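Local coordinates for sister chromatid cohesion protein (Chaetomium thermophilum, PDB 5T8V) that probably loads cohesin onto chromatin, this chain being the C-terminal, HEAT-repeat part of the loader Scc2, at residues 209-214 with 261-266; 216-221 with 269-274; 722-727 with 784-789; 728-733 with 754-759. All coordinates share one frame; numbering follows the deposited sequence.

Contact 1. Residues 209-214 with 261-266; sequences ELIAKV and ICQIFL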
loop_
_atom_site.group_PDB
_atom_site.type_symbol
_atom_site.label_atom_id
_atom_site.label_comp_id
_atom_site.label_asym_id
_atom_site.label_seq_id
_atom_site.Cartn_x
_atom_site.Cartn_y
_atom_site.Cartn_z
ATOM N N GLU A 209 -51.847 17.423 9.215
ATOM C CA GLU A 209 -52.770 17.877 8.181
ATOM C C GLU A 209 -53.176 19.330 8.405
ATOM O O GLU A 209 -53.235 20.117 7.454
ATOM C CB GLU A 209 -54.002 16.974 8.149
ATOM C CG GLU A 209 -55.046 17.371 7.119
ATOM C CD GLU A 209 -56.245 16.444 7.124
ATOM O OE1 GLU A 209 -56.131 15.326 7.672
ATOM O OE2 GLU A 209 -57.302 16.839 6.586
ATOM N N LEU A 210 -53.448 19.704 9.658
ATOM C CA LEU A 210 -53.914 21.052 9.963
ATOM C C LEU A 210 -52.968 22.106 9.411
ATOM O O LEU A 210 -53.381 23.000 8.663
ATOM C CB LEU A 210 -54.066 21.232 11.475
ATOM C CG LEU A 210 -54.456 22.647 11.934
ATOM C CD1 LEU A 210 -55.951 22.873 11.773
ATOM C CD2 LEU A 210 -54.018 22.899 13.360
ATOM N N ILE A 211 -51.689 22.031 9.786
ATOM C CA ILE A 211 -50.773 23.118 9.460
ATOM C C ILE A 211 -50.633 23.346 7.959
ATOM O O ILE A 211 -50.089 24.376 7.549
ATOM C CB ILE A 211 -49.388 22.870 10.098
ATOM C CG1 ILE A 211 -48.798 21.540 9.620
ATOM C CG2 ILE A 211 -49.503 22.909 11.616
ATOM C CD1 ILE A 211 -47.387 21.285 10.118
ATOM N N ALA A 212 -51.121 22.424 7.128
ATOM C CA ALA A 212 -51.059 22.592 5.682
ATOM C C ALA A 212 -52.268 23.310 5.106
ATOM O O ALA A 212 -52.189 23.813 3.979
ATOM C CB ALA A 212 -50.932 21.233 4.994
ATOM N N LYS A 213 -53.379 23.368 5.841
ATOM C CA LYS A 213 -54.620 23.910 5.312
ATOM C C LYS A 213 -55.074 25.191 5.993
ATOM O O LYS A 213 -55.909 25.905 5.428
ATOM C CB LYS A 213 -55.736 22.861 5.419
ATOM C CG LYS A 213 -55.392 21.557 4.718
ATOM C CD LYS A 213 -56.577 20.613 4.656
ATOM C CE LYS A 213 -56.184 19.288 4.022
ATOM N NZ LYS A 213 -57.338 18.348 3.923
ATOM N N VAL A 214 -54.552 25.503 7.178
ATOM C CA VAL A 214 -54.832 26.764 7.850
ATOM C C VAL A 214 -53.509 27.385 8.271
ATOM O O VAL A 214 -52.625 26.695 8.791
ATOM C CB VAL A 214 -55.764 26.581 9.070
ATOM C CG1 VAL A 214 -56.997 25.771 8.684
ATOM C CG2 VAL A 214 -55.037 25.917 10.236
ATOM N N ILE A 261 -42.515 16.500 10.847
ATOM C CA ILE A 261 -41.317 17.309 10.644
ATOM C C ILE A 261 -41.145 17.649 9.170
ATOM O O ILE A 261 -40.728 18.758 8.825
ATOM C CB ILE A 261 -40.075 16.592 11.202
ATOM C CG1 ILE A 261 -40.212 16.394 12.714
ATOM C CG2 ILE A 261 -38.813 17.404 10.887
ATOM C CD1 ILE A 261 -39.100 15.571 13.338
ATOM N N CYS A 262 -41.436 16.700 8.279
ATOM C CA CYS A 262 -41.379 17.002 6.852
ATOM C C CYS A 262 -42.372 18.097 6.486
ATOM O O CYS A 262 -42.071 18.975 5.667
ATOM C CB CYS A 262 -41.648 15.744 6.031
ATOM S SG CYS A 262 -40.305 14.554 6.089
ATOM N N GLN A 263 -43.563 18.063 7.083
ATOM C CA GLN A 263 -44.559 19.088 6.794
ATOM C C GLN A 263 -44.077 20.462 7.240
ATOM O O GLN A 263 -44.072 21.414 6.452
ATOM C CB GLN A 263 -45.881 18.729 7.463
ATOM C CG GLN A 263 -46.802 17.952 6.555
ATOM C CD GLN A 263 -47.572 18.857 5.624
ATOM O OE1 GLN A 263 -48.531 19.502 6.037
ATOM N NE2 GLN A 263 -47.155 18.918 4.366
ATOM N N ILE A 264 -43.665 20.586 8.503
ATOM C CA ILE A 264 -43.143 21.863 8.986
ATOM C C ILE A 264 -41.986 22.326 8.108
ATOM O O ILE A 264 -41.896 23.503 7.735
ATOM C CB ILE A 264 -42.721 21.741 10.463
ATOM C CG1 ILE A 264 -43.925 21.359 11.328
ATOM C CG2 ILE A 264 -42.095 23.049 10.955
ATOM C CD1 ILE A 264 -43.582 21.064 12.780
ATOM N N PHE A 265 -41.088 21.402 7.760
ATOM C CA PHE A 265 -39.931 21.734 6.937
ATOM C C PHE A 265 -40.345 22.253 5.568
ATOM O O PHE A 265 -39.674 23.125 5.004
ATOM C CB PHE A 265 -39.043 20.496 6.797
ATOM C CG PHE A 265 -37.799 20.716 5.985
ATOM C CD1 PHE A 265 -37.815 20.557 4.610
ATOM C CD2 PHE A 265 -36.607 21.057 6.601
ATOM C CE1 PHE A 265 -36.672 20.748 3.863
ATOM C CE2 PHE A 265 -35.459 21.249 5.856
ATOM C CZ PHE A 265 -35.492 21.093 4.486
ATOM N N LEU A 266 -41.445 21.737 5.022
ATOM C CA LEU A 266 -41.851 22.093 3.669
ATOM C C LEU A 266 -42.564 23.440 3.624
ATOM O O LEU A 266 -42.293 24.257 2.736
ATOM C CB LEU A 266 -42.745 20.989 3.104
ATOM C CG LEU A 266 -43.390 21.193 1.734
ATOM C CD1 LEU A 266 -43.585 19.846 1.071
ATOM C CD2 LEU A 266 -44.735 21.910 1.848
#
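Ile211 meets Ile264 and Gln263 with the end of its longer branch. Ile211 CD1 lies 3.7 Å from Ile264 CG1. The same methyl is 4.0 Å from Gln263 CB. Ile211 CG1 stands between the backbone N and the carbonyl carbon (chi1 58°), and an extended chi2 then carries CD1 across to the other helix. The two isoleucines pass each other at a slant. Gln263 runs past Ile211 in the opposite direction. Its chain bends at chi2 (-82°), which brings the amide end up to Ala212, with Gln263 CD 4.2 Å from Ala212 CB. The short helical pieces 209-213 and 261-266 run almost parallel, 16° apart, with axes 9.8 Å from each other at closest approach. Helix 218-232 lies between them in the chain, consistent with the stacked helices of a HEAT-repeat array. Its Leu224 touches Ile211, and its Glu225 touches Ile264. Both isoleucines are buried, while Ala212 lies at the exposed margin. Farther out on helix 190-213, Lys213 NZ forms a salt bridge of 3.1 Å with Glu209 OE2. Elsewhere on helix 247-267, helix 305-315 covers Ile261, Cys262 and Phe265.

Contact 2. Residues 216-221 with 269-274; sequences TSETVT and PSQRQG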
loop_
_atom_site.group_PDB
_atom_site.type_symbol
_atom_site.label_atom_id
_atom_site.label_comp_id
_atom_site.label_asym_id
_atom_site.label_seq_id
_atom_site.Cartn_x
_atom_site.Cartn_y
_atom_site.Cartn_z
ATOM N N THR A 216 -50.935 29.117 10.528
ATOM C CA THR A 216 -50.755 28.968 11.962
ATOM C C THR A 216 -49.521 29.741 12.406
ATOM O O THR A 216 -48.617 30.023 11.614
ATOM C CB THR A 216 -50.623 27.485 12.350
ATOM O OG1 THR A 216 -50.400 27.367 13.759
ATOM C CG2 THR A 216 -49.469 26.832 11.600
ATOM N N SER A 217 -49.491 30.075 13.695
ATOM C CA SER A 217 -48.384 30.844 14.243
ATOM C C SER A 217 -47.088 30.048 14.179
ATOM O O SER A 217 -47.087 28.816 14.148
ATOM C CB SER A 217 -48.681 31.234 15.690
ATOM O OG SER A 217 -49.900 31.946 15.783
ATOM N N GLU A 218 -45.968 30.773 14.158
ATOM C CA GLU A 218 -44.660 30.130 14.188
ATOM C C GLU A 218 -44.372 29.478 15.534
ATOM O O GLU A 218 -43.547 28.559 15.602
ATOM C CB GLU A 218 -43.569 31.152 13.851
ATOM C CG GLU A 218 -42.148 30.629 13.995
ATOM C CD GLU A 218 -41.111 31.597 13.452
ATOM O OE1 GLU A 218 -40.912 31.633 12.217
ATOM O OE2 GLU A 218 -40.498 32.328 14.260
ATOM N N THR A 219 -45.032 29.928 16.605
ATOM C CA THR A 219 -44.855 29.286 17.903
ATOM C C THR A 219 -45.547 27.929 17.940
ATOM O O THR A 219 -45.037 26.980 18.549
ATOM C CB THR A 219 -45.387 30.196 19.013
ATOM O OG1 THR A 219 -46.733 30.587 18.715
ATOM C CG2 THR A 219 -44.519 31.439 19.148
ATOM N N VAL A 220 -46.704 27.816 17.284
ATOM C CA VAL A 220 -47.394 26.531 17.190
ATOM C C VAL A 220 -46.533 25.525 16.437
ATOM O O VAL A 220 -46.297 24.406 16.907
ATOM C CB VAL A 220 -48.768 26.710 16.520
ATOM C CG1 VAL A 220 -49.420 25.357 16.232
ATOM C CG2 VAL A 220 -49.678 27.559 17.398
ATOM N N THR A 221 -46.053 25.907 15.250
ATOM C CA THR A 221 -45.246 24.991 14.453
ATOM C C THR A 221 -43.906 24.702 15.114
ATOM O O THR A 221 -43.366 23.602 14.955
ATOM C CB THR A 221 -45.024 25.553 13.050
ATOM O OG1 THR A 221 -44.329 26.803 13.136
ATOM C CG2 THR A 221 -46.353 25.760 12.343
ATOM N N PRO A 269 -39.880 27.641 4.253
ATOM C CA PRO A 269 -38.503 27.623 3.729
ATOM C C PRO A 269 -37.515 28.370 4.607
ATOM O O PRO A 269 -36.399 27.884 4.835
ATOM C CB PRO A 269 -38.648 28.281 2.348
ATOM C CG PRO A 269 -40.082 28.102 1.980
ATOM C CD PRO A 269 -40.843 28.160 3.267
ATOM N N SER A 270 -37.914 29.533 5.129
ATOM C CA SER A 270 -36.976 30.418 5.814
ATOM C C SER A 270 -36.186 29.694 6.897
ATOM O O SER A 270 -35.008 29.996 7.121
ATOM C CB SER A 270 -37.734 31.603 6.416
ATOM O OG SER A 270 -38.784 31.160 7.261
ATOM N N GLN A 271 -36.810 28.735 7.580
ATOM C CA GLN A 271 -36.195 28.081 8.729
ATOM C C GLN A 271 -35.773 26.643 8.445
ATOM O O GLN A 271 -35.427 25.916 9.383
ATOM C CB GLN A 271 -37.148 28.124 9.928
ATOM C CG GLN A 271 -38.545 27.584 9.657
ATOM C CD GLN A 271 -39.472 27.758 10.848
ATOM O OE1 GLN A 271 -39.099 28.360 11.855
ATOM N NE2 GLN A 271 -40.688 27.229 10.739
ATOM N N ARG A 272 -35.769 26.217 7.178
ATOM C CA ARG A 272 -35.391 24.843 6.861
ATOM C C ARG A 272 -34.012 24.510 7.417
ATOM O O ARG A 272 -33.852 23.562 8.197
ATOM C CB ARG A 272 -35.435 24.626 5.352
ATOM C CG ARG A 272 -36.841 24.472 4.818
ATOM C CD ARG A 272 -36.859 24.393 3.310
ATOM N NE ARG A 272 -38.218 24.292 2.792
ATOM C CZ ARG A 272 -38.539 24.413 1.511
ATOM N NH1 ARG A 272 -37.597 24.647 0.606
ATOM N NH2 ARG A 272 -39.804 24.304 1.132
ATOM N N GLN A 273 -32.999 25.292 7.030
ATOM C CA GLN A 273 -31.654 25.081 7.555
ATOM C C GLN A 273 -31.651 25.018 9.075
ATOM O O GLN A 273 -30.849 24.286 9.666
ATOM C CB GLN A 273 -30.720 26.193 7.075
ATOM C CG GLN A 273 -29.274 26.013 7.514
ATOM C CD GLN A 273 -28.378 27.163 7.090
ATOM O OE1 GLN A 273 -28.821 28.105 6.432
ATOM N NE2 GLN A 273 -27.109 27.091 7.471
ATOM N N GLY A 274 -32.533 25.772 9.727
ATOM C CA GLY A 274 -32.635 25.707 11.169
ATOM C C GLY A 274 -33.065 24.330 11.623
ATOM O O GLY A 274 -32.374 23.680 12.415
#
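Glu218 and Thr221 come up to Gln271 from the first turn of helix 218-232. Segment 216-221 starts as a loop, and Ser217 takes the N-cap position of this helix, though its side chain makes no capping bond. Next comes Glu218. Its CG is anti to the backbone N (chi1 174°), and the extended chain slides past that of Gln271, which runs the other way. Glu218 OE1 comes within 3.8 Å of Gln271 OE1. The carboxylate and amide planes are 29° apart. The two oxygens, both partly negative, probably repel weakly, so the pair adds little hold. Thr221 follows one turn later. Its OG1 donates to Glu218 O at 3.1 Å, approaching from above the carbonyl plane. Gln271 NE2 is 4.4 Å from Thr221 OG1, too far for a bond. Across the gap, Gln271 holds the N-cap position of helix 272-282. Arg272 N bonds Pro269 O at 2.9 Å, closing the turn that leads into the helix, and Pro269 CB lies over one face of the Arg272 guanidinium. The contact thus pairs the starts of two helices: Ser217 and Val220 rest on helix 149-172, while Arg272 and Gln273 touch helix 357-391.

Contact 3. Residues 722-727 with 784-789; sequences NRVLRS and VKRGNV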
loop_
_atom_site.group_PDB
_atom_site.type_symbol
_atom_site.label_atom_id
_atom_site.label_comp_id
_atom_site.label_asym_id
_atom_site.label_seq_id
_atom_site.Cartn_x
_atom_site.Cartn_y
_atom_site.Cartn_z
ATOM N N ASN A 722 4.563 -23.391 -14.138
ATOM C CA ASN A 722 5.428 -22.839 -15.172
ATOM C C ASN A 722 6.890 -23.003 -14.772
ATOM O O ASN A 722 7.300 -22.587 -13.685
ATOM C CB ASN A 722 5.092 -21.364 -15.400
ATOM C CG ASN A 722 5.946 -20.722 -16.481
ATOM O OD1 ASN A 722 7.173 -20.836 -16.474
ATOM N ND2 ASN A 722 5.298 -20.038 -17.416
ATOM N N ARG A 723 7.677 -23.613 -15.660
ATOM C CA ARG A 723 9.069 -23.907 -15.336
ATOM C C ARG A 723 9.933 -22.652 -15.348
ATOM O O ARG A 723 10.886 -22.554 -14.566
ATOM C CB ARG A 723 9.622 -24.946 -16.312
ATOM C CG ARG A 723 9.075 -26.343 -16.078
ATOM C CD ARG A 723 9.374 -27.274 -17.237
ATOM N NE ARG A 723 9.118 -28.668 -16.887
ATOM C CZ ARG A 723 9.067 -29.667 -17.763
ATOM N NH1 ARG A 723 9.246 -29.433 -19.056
ATOM N NH2 ARG A 723 8.831 -30.903 -17.343
ATOM N N VAL A 724 9.622 -21.688 -16.215
ATOM C CA VAL A 724 10.392 -20.448 -16.252
ATOM C C VAL A 724 10.215 -19.681 -14.946
ATOM O O VAL A 724 11.194 -19.277 -14.303
ATOM C CB VAL A 724 9.985 -19.600 -17.472
ATOM C CG1 VAL A 724 10.872 -18.364 -17.593
ATOM C CG2 VAL A 724 10.057 -20.428 -18.752
ATOM N N LEU A 725 8.962 -19.475 -14.531
ATOM C CA LEU A 725 8.697 -18.861 -13.235
ATOM C C LEU A 725 9.415 -19.615 -12.124
ATOM O O LEU A 725 10.302 -19.070 -11.463
ATOM C CB LEU A 725 7.193 -18.826 -12.954
ATOM C CG LEU A 725 6.296 -17.897 -13.772
ATOM C CD1 LEU A 725 4.946 -17.791 -13.077
ATOM C CD2 LEU A 725 6.914 -16.516 -13.977
ATOM N N ARG A 726 9.042 -20.880 -11.912
ATOM C CA ARG A 726 9.611 -21.654 -10.813
ATOM C C ARG A 726 11.133 -21.561 -10.789
ATOM O O ARG A 726 11.736 -21.404 -9.721
ATOM C CB ARG A 726 9.167 -23.115 -10.918
ATOM C CG ARG A 726 7.781 -23.386 -10.347
ATOM C CD ARG A 726 7.393 -24.849 -10.497
ATOM N NE ARG A 726 6.227 -25.199 -9.691
ATOM C CZ ARG A 726 5.653 -26.400 -9.682
ATOM N NH1 ARG A 726 6.130 -27.377 -10.441
ATOM N NH2 ARG A 726 4.596 -26.624 -8.913
ATOM N N SER A 727 11.771 -21.645 -11.957
ATOM C CA SER A 727 13.229 -21.576 -12.002
ATOM C C SER A 727 13.734 -20.199 -11.584
ATOM O O SER A 727 14.743 -20.093 -10.879
ATOM C CB SER A 727 13.730 -21.932 -13.402
ATOM O OG SER A 727 13.236 -21.027 -14.373
ATOM N N VAL A 784 19.969 -23.918 -12.081
ATOM C CA VAL A 784 21.412 -23.693 -12.053
ATOM C C VAL A 784 21.893 -23.159 -13.396
ATOM O O VAL A 784 22.806 -22.327 -13.457
ATOM C CB VAL A 784 22.160 -24.980 -11.651
ATOM C CG1 VAL A 784 21.624 -25.517 -10.330
ATOM C CG2 VAL A 784 22.072 -26.039 -12.744
ATOM N N LYS A 785 21.292 -23.626 -14.493
ATOM C CA LYS A 785 21.647 -23.101 -15.808
ATOM C C LYS A 785 21.270 -21.633 -15.938
ATOM O O LYS A 785 21.898 -20.900 -16.710
ATOM C CB LYS A 785 20.967 -23.921 -16.906
ATOM C CG LYS A 785 20.916 -23.230 -18.267
ATOM C CD LYS A 785 20.826 -24.241 -19.402
ATOM C CE LYS A 785 20.473 -23.583 -20.728
ATOM N NZ LYS A 785 18.997 -23.413 -20.903
ATOM N N ARG A 786 20.264 -21.187 -15.188
ATOM C CA ARG A 786 19.790 -19.816 -15.321
ATOM C C ARG A 786 20.872 -18.814 -14.930
ATOM O O ARG A 786 21.194 -17.902 -15.700
ATOM C CB ARG A 786 18.532 -19.618 -14.474
ATOM C CG ARG A 786 18.096 -18.170 -14.340
ATOM C CD ARG A 786 16.710 -18.066 -13.722
ATOM N NE ARG A 786 15.662 -18.419 -14.675
ATOM C CZ ARG A 786 15.097 -17.566 -15.524
ATOM N NH1 ARG A 786 15.473 -16.294 -15.552
ATOM N NH2 ARG A 786 14.151 -17.984 -16.353
ATOM N N GLY A 787 21.450 -18.968 -13.740
ATOM C CA GLY A 787 22.359 -17.956 -13.236
ATOM C C GLY A 787 23.490 -18.456 -12.360
ATOM O O GLY A 787 23.849 -19.637 -12.390
ATOM N N ASN A 788 24.057 -17.541 -11.570
ATOM C CA ASN A 788 25.238 -17.816 -10.752
ATOM C C ASN A 788 24.780 -18.350 -9.398
ATOM O O ASN A 788 24.640 -17.617 -8.415
ATOM C CB ASN A 788 26.081 -16.556 -10.602
ATOM C CG ASN A 788 26.161 -15.754 -11.887
ATOM O OD1 ASN A 788 26.297 -16.312 -12.975
ATOM N ND2 ASN A 788 26.066 -14.435 -11.767
ATOM N N VAL A 789 24.537 -19.659 -9.355
ATOM C CA VAL A 789 23.991 -20.295 -8.161
ATOM C C VAL A 789 24.624 -21.669 -7.985
ATOM O O VAL A 789 23.929 -22.660 -7.742
ATOM C CB VAL A 789 22.457 -20.402 -8.248
ATOM C CG1 VAL A 789 21.881 -20.816 -6.918
ATOM C CG2 VAL A 789 21.837 -19.074 -8.679
#
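The N-terminal part of helix 723-735, which begins at an N-cap, receives Arg786 from the last turn of helix 773-786 against its Val724 and Ser727. Both helices fall in the PDS5-like sequence region of the chain. Arg786 leaves its helix with CG anti to the backbone N (chi1 170°) and bends at chi3 (-75°). The bend brings the guanidinium edge up to helix 723-735. Arg786 NH2 lies 3.5 Å from Val724 CG1, and the two side chains cross at about a right angle. Arg786 NE is 3.6 Å from Ser727 OG. Both partners sit at the edge of the guanidinium, near its plane. Ser727 OG is itself 2.8 Å from Arg723 O and 2.7 Å from Val724 O, so the hydroxyl is turned back to its own helix. The turn starts at Asn722, whose OD1 takes the N-H of Leu725 at 3.0 Å from above its carbonyl plane, plus a weak bond from Val724 N. Nearby, Arg723 forms a salt bridge with Glu775. The serine oxygen is too distant for a proper bond, so the contact is mainly van der Waals with at most a weak electrostatic pull. Arg786 is exposed, and its charge is probably hydrated.

Contact 4. Residues 728-733 with 754-759; sequences AIANGL and EIWFAP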
loop_
_atom_site.group_PDB
_atom_site.type_symbol
_atom_site.label_atom_id
_atom_site.label_comp_id
_atom_site.label_asym_id
_atom_site.label_seq_id
_atom_site.Cartn_x
_atom_site.Cartn_y
_atom_site.Cartn_z
ATOM N N ALA A 728 13.049 -19.131 -12.004
ATOM C CA ALA A 728 13.457 -17.790 -11.590
ATOM C C ALA A 728 13.283 -17.601 -10.086
ATOM O O ALA A 728 14.168 -17.060 -9.407
ATOM C CB ALA A 728 12.657 -16.743 -12.363
ATOM N N ILE A 729 12.138 -18.035 -9.553
ATOM C CA ILE A 729 11.902 -18.014 -8.108
ATOM C C ILE A 729 13.050 -18.706 -7.387
ATOM O O ILE A 729 13.691 -18.136 -6.497
ATOM C CB ILE A 729 10.560 -18.688 -7.767
ATOM C CG1 ILE A 729 9.387 -18.069 -8.545
ATOM C CG2 ILE A 729 10.293 -18.624 -6.265
ATOM C CD1 ILE A 729 9.082 -16.648 -8.194
ATOM N N ALA A 730 13.318 -19.959 -7.763
ATOM C CA ALA A 730 14.343 -20.737 -7.075
ATOM C C ALA A 730 15.709 -20.077 -7.196
ATOM O O ALA A 730 16.516 -20.130 -6.261
ATOM C CB ALA A 730 14.382 -22.160 -7.631
ATOM N N ASN A 731 15.988 -19.450 -8.339
ATOM C CA ASN A 731 17.275 -18.787 -8.514
ATOM C C ASN A 731 17.413 -17.602 -7.567
ATOM O O ASN A 731 18.470 -17.414 -6.952
ATOM C CB ASN A 731 17.445 -18.339 -9.965
ATOM C CG ASN A 731 18.863 -17.906 -10.276
ATOM O OD1 ASN A 731 19.285 -16.812 -9.902
ATOM N ND2 ASN A 731 19.609 -18.766 -10.962
ATOM N N GLY A 732 16.357 -16.797 -7.428
ATOM C CA GLY A 732 16.411 -15.691 -6.481
ATOM C C GLY A 732 16.524 -16.165 -5.044
ATOM O O GLY A 732 17.395 -15.717 -4.289
ATOM N N LEU A 733 15.635 -17.078 -4.644
ATOM C CA LEU A 733 15.701 -17.656 -3.306
ATOM C C LEU A 733 17.106 -18.145 -2.990
ATOM O O LEU A 733 17.660 -17.841 -1.929
ATOM C CB LEU A 733 14.701 -18.809 -3.187
ATOM C CG LEU A 733 13.230 -18.428 -3.025
ATOM C CD1 LEU A 733 12.339 -19.635 -3.270
ATOM C CD2 LEU A 733 12.980 -17.860 -1.641
ATOM N N GLU A 754 11.890 -26.953 1.562
ATOM C CA GLU A 754 10.500 -27.362 1.396
ATOM C C GLU A 754 10.171 -27.645 -0.068
ATOM O O GLU A 754 9.578 -28.682 -0.389
ATOM C CB GLU A 754 9.568 -26.289 1.958
ATOM C CG GLU A 754 8.098 -26.674 1.919
ATOM C CD GLU A 754 7.210 -25.643 2.582
ATOM O OE1 GLU A 754 7.748 -24.740 3.261
ATOM O OE2 GLU A 754 5.974 -25.731 2.424
ATOM N N ILE A 755 10.550 -26.738 -0.970
ATOM C CA ILE A 755 10.104 -26.834 -2.358
ATOM C C ILE A 755 10.982 -27.738 -3.220
ATOM O O ILE A 755 10.507 -28.241 -4.248
ATOM C CB ILE A 755 10.020 -25.439 -3.007
ATOM C CG1 ILE A 755 11.398 -24.766 -3.041
ATOM C CG2 ILE A 755 9.009 -24.574 -2.260
ATOM C CD1 ILE A 755 11.421 -23.434 -3.775
ATOM N N TRP A 756 12.239 -27.959 -2.837
ATOM C CA TRP A 756 13.153 -28.795 -3.609
ATOM C C TRP A 756 13.436 -30.137 -2.953
ATOM O O TRP A 756 13.376 -31.175 -3.620
ATOM C CB TRP A 756 14.479 -28.054 -3.843
ATOM C CG TRP A 756 14.487 -27.182 -5.063
ATOM C CD1 TRP A 756 13.406 -26.632 -5.689
ATOM C CD2 TRP A 756 15.637 -26.769 -5.811
ATOM N NE1 TRP A 756 13.813 -25.897 -6.776
ATOM C CE2 TRP A 756 15.178 -25.968 -6.874
ATOM C CE3 TRP A 756 17.009 -26.998 -5.684
ATOM C CZ2 TRP A 756 16.042 -25.394 -7.804
ATOM C CZ3 TRP A 756 17.866 -26.428 -6.608
ATOM C CH2 TRP A 756 17.379 -25.636 -7.654
ATOM N N PHE A 757 13.750 -30.145 -1.659
ATOM C CA PHE A 757 14.159 -31.369 -0.981
ATOM C C PHE A 757 13.123 -31.802 0.048
ATOM O O PHE A 757 13.405 -31.828 1.250
ATOM C CB PHE A 757 15.520 -31.166 -0.315
ATOM C CG PHE A 757 16.550 -30.562 -1.226
ATOM C CD1 PHE A 757 17.111 -31.307 -2.249
ATOM C CD2 PHE A 757 16.955 -29.248 -1.060
ATOM C CE1 PHE A 757 18.056 -30.755 -3.088
ATOM C CE2 PHE A 757 17.901 -28.691 -1.898
ATOM C CZ PHE A 757 18.452 -29.444 -2.913
ATOM N N ALA A 758 11.926 -32.147 -0.417
ATOM C CA ALA A 758 10.864 -32.635 0.446
ATOM C C ALA A 758 10.209 -33.853 -0.190
ATOM O O ALA A 758 10.175 -33.969 -1.418
ATOM C CB ALA A 758 9.803 -31.552 0.694
ATOM N N PRO A 759 9.674 -34.780 0.623
ATOM C CA PRO A 759 9.028 -35.968 0.060
ATOM C C PRO A 759 7.539 -35.768 -0.208
ATOM O O PRO A 759 7.159 -35.567 -1.362
ATOM C CB PRO A 759 9.252 -37.025 1.145
ATOM C CG PRO A 759 9.429 -36.240 2.435
ATOM C CD PRO A 759 9.598 -34.780 2.093
#
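Trp756, just past helix 742-755, packs against Ala730 of helix 723-735. Its CB lies 3.9 Å above the ring plane of Phe757, offset toward the rim. From there the indole reaches toward helix 723-735. The NE1 atom comes to 3.9 Å from Ala730 CB and also makes a weak hydrogen bond to Tyr717 OH. Next, CE2 is 4.0 Å from the same methyl. Farther along the six-membered ring, CZ2 makes the closest approach, 3.6 Å from Ala730 CB. The methyl meets the ring obliquely. Phe757 CZ stands at the ring edge, in plane with the indole. Outside the two segments, Met780 and Thr783 of helix 773-786 and Leu793 of helix 791-801 also touch the tryptophan.

Ile755 makes the second part of the contact. With chi1 near 62° and the chain straight beyond it, the Ile755 CD1 end meets Leu733 CD1 at 3.9 Å. These two side chains meet tip to tip. Helix 703-719 borders them: its Tyr717 touches Ile755, and its Met710 touches Leu733. All four touching residues are buried, and the contact is made essentially by apolar groups. The CB of Asn731 points away from segment 754-759, and its ND2 bonds Thr783 O. The contact joins the consecutive helices 723-735 and 742-755 through buried apolar side chains, as in the helical packing of HEAT-repeat proteins.

How the contacts relate
From the N terminus, contact 1 opens first, at the end of helix 190-213, and contact 2 opens at the start of helix 218-232. Their second segments follow in the same order, on helices 247-267 and 272-282, so the two contacts cross. They also touch: Arg272 probably donates to Phe265 O and Leu266 O, and Ile264 packs on the Thr221 backbone. Together they tie four consecutive helices. Later, contacts 3 and 4 both open on helix 723-735. Contact 4 closes first, at 754-759, inside contact 3, which closes at 784-789. The pair ties helix 723-735 to the two helices after it; Arg786 and Val789 pack on Asn731 of contact 4. The two pairs lie on opposite sides of the chain's centre.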